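Local atomic coordinates of protein PES4 (Saccharomyces cerevisiae S288C, PDB entry 6EZ7), a protein that probably binds RNA, including the 3' untranslated regions of mRNAs and poly(A) or poly(U) tracts, through several RNA recognition motifs, the third of which forms this chain. Residues 16-21 with 44-49. Sequence-based numbering, arbitrary orientation.
Sequences DDILNF and AFVTYK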
# COMPACT_ATOMS: atom_id res chain seq x y z
N ASP A 16 10.06 0.97 6.70
CA ASP A 16 9.79 0.03 7.79
C ASP A 16 8.33 0.06 8.23
O ASP A 16 7.76 -0.98 8.57
CB ASP A 16 10.70 0.31 8.99
CG ASP A 16 12.13 -0.12 8.75
OD1 ASP A 16 12.36 -0.96 7.85
OD2 ASP A 16 13.02 0.36 9.49
N ASP A 17 7.74 1.25 8.26
CA ASP A 17 6.32 1.39 8.59
C ASP A 17 5.47 0.57 7.63
O ASP A 17 4.56 -0.14 8.06
CB ASP A 17 5.88 2.85 8.54
CG ASP A 17 6.53 3.69 9.61
OD1 ASP A 17 6.90 3.13 10.67
OD2 ASP A 17 6.66 4.92 9.41
N ILE A 18 5.75 0.69 6.34
CA ILE A 18 4.99 -0.07 5.35
C ILE A 18 5.21 -1.56 5.56
O ILE A 18 4.27 -2.34 5.54
CB ILE A 18 5.38 0.31 3.91
CG1 ILE A 18 5.27 1.83 3.71
CG2 ILE A 18 4.50 -0.42 2.92
CD1 ILE A 18 3.89 2.36 3.98
N LEU A 19 6.47 -1.93 5.76
CA LEU A 19 6.81 -3.32 6.00
C LEU A 19 6.11 -3.87 7.23
O LEU A 19 5.51 -4.94 7.18
CB LEU A 19 8.32 -3.47 6.16
CG LEU A 19 9.14 -3.64 4.88
CD1 LEU A 19 10.62 -3.50 5.18
CD2 LEU A 19 8.84 -5.00 4.25
N ASN A 20 6.16 -3.13 8.32
CA ASN A 20 5.62 -3.63 9.57
C ASN A 20 4.10 -3.77 9.54
O ASN A 20 3.56 -4.76 10.03
CB ASN A 20 6.06 -2.73 10.72
CG ASN A 20 7.47 -3.04 11.15
OD1 ASN A 20 8.31 -2.15 11.29
ND2 ASN A 20 7.74 -4.32 11.35
N PHE A 21 3.41 -2.80 8.95
CA PHE A 21 1.96 -2.90 8.85
C PHE A 21 1.53 -3.96 7.84
O PHE A 21 0.71 -4.81 8.15
CB PHE A 21 1.36 -1.55 8.46
CG PHE A 21 1.23 -0.60 9.62
CD1 PHE A 21 0.36 -0.88 10.66
CD2 PHE A 21 1.97 0.56 9.66
CE1 PHE A 21 0.24 -0.01 11.73
CE2 PHE A 21 1.85 1.44 10.72
CZ PHE A 21 0.99 1.15 11.76
N ALA A 44 2.52 4.66 -1.70
CA ALA A 44 3.32 3.45 -1.70
C ALA A 44 2.75 2.43 -2.67
O ALA A 44 1.54 2.38 -2.89
CB ALA A 44 3.41 2.87 -0.30
N PHE A 45 3.63 1.63 -3.23
CA PHE A 45 3.26 0.57 -4.15
C PHE A 45 3.82 -0.73 -3.60
O PHE A 45 5.03 -0.91 -3.53
CB PHE A 45 3.79 0.87 -5.55
CG PHE A 45 3.47 -0.18 -6.58
CD1 PHE A 45 2.16 -0.41 -6.97
CD2 PHE A 45 4.48 -0.91 -7.18
CE1 PHE A 45 1.87 -1.37 -7.92
CE2 PHE A 45 4.19 -1.87 -8.13
CZ PHE A 45 2.89 -2.10 -8.50
N VAL A 46 2.92 -1.61 -3.17
CA VAL A 46 3.33 -2.84 -2.50
C VAL A 46 2.92 -4.07 -3.29
O VAL A 46 1.77 -4.20 -3.70
CB VAL A 46 2.73 -2.94 -1.09
CG1 VAL A 46 3.08 -4.27 -0.44
CG2 VAL A 46 3.22 -1.79 -0.24
N THR A 47 3.89 -4.95 -3.52
CA THR A 47 3.62 -6.19 -4.22
C THR A 47 3.80 -7.39 -3.29
O THR A 47 4.85 -7.55 -2.66
CB THR A 47 4.54 -6.35 -5.44
OG1 THR A 47 4.30 -5.27 -6.35
CG2 THR A 47 4.26 -7.66 -6.15
N TYR A 48 2.76 -8.21 -3.20
CA TYR A 48 2.79 -9.39 -2.35
C TYR A 48 3.28 -10.62 -3.12
O TYR A 48 3.08 -10.72 -4.33
CB TYR A 48 1.41 -9.66 -1.77
CG TYR A 48 1.06 -8.70 -0.65
CD1 TYR A 48 1.47 -8.96 0.65
CD2 TYR A 48 0.36 -7.53 -0.90
CE1 TYR A 48 1.17 -8.09 1.68
CE2 TYR A 48 0.05 -6.65 0.12
CZ TYR A 48 0.46 -6.94 1.41
OH TYR A 48 0.16 -6.07 2.43
N LYS A 49 3.92 -11.54 -2.41
CA LYS A 49 4.33 -12.80 -3.02
C LYS A 49 3.10 -13.61 -3.39
O LYS A 49 3.01 -14.15 -4.49
CB LYS A 49 5.24 -13.59 -2.07
CG LYS A 49 6.54 -12.89 -1.74
CD LYS A 49 7.54 -13.83 -1.08
CE LYS A 49 8.88 -13.14 -0.85
NZ LYS A 49 9.80 -13.97 -0.03
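Ile18, on the inner face of helix 15-22, sets its two branches against two successive inward-facing residues of strand 42-48, Val46 and Ala44. The closer touch is methyl to methyl: Ile18 CG2 lies 3.7 Å from Val46 CG2. The two side chains slide past one another in opposite directions and touch through these methyls. CG1 of Val46 is anti to the backbone N (chi1 176°), which puts CG2 beside that N and facing Ile18. The other branch of Ile18 serves Ala44. Its CG1 lies beside the backbone N (chi1 -54°), anti to the carbonyl carbon, and the terminal CD1 ends 4.3 Å from Ala44 CB, a looser contact. One side chain thus spans both strand positions, with the short alanine meeting the long branch and the valine meeting the short one.

No hydrogen bond crosses between the segments; residues 16-21 and 44-49 touch only through buried aliphatic carbon, and the buried surface is small, 94 Å². The backbones stay well separated, Ile18 CA and Ala44 CA being 8.1 Å apart. Between the two inward residues, the side chain of Phe45 leaves the backbone away from the helix, and its ring meets that of Phe5, on the sheet face that commonly receives RNA in RNA recognition motifs.

Tyr48 adds a polar link further along the strand, its OH hydrogen-bonded to the carbonyl of Phe22, while its side chain also rests against Ala57 of helix 51-61. Strand 42-48 lies between strands 28-33 and 3-9 in the antiparallel sheet of this RRM. Ile31 from the first also touches Ile18, and Ile4 and Ile6 from the second pack beside Val46, extending the apolar layer around it.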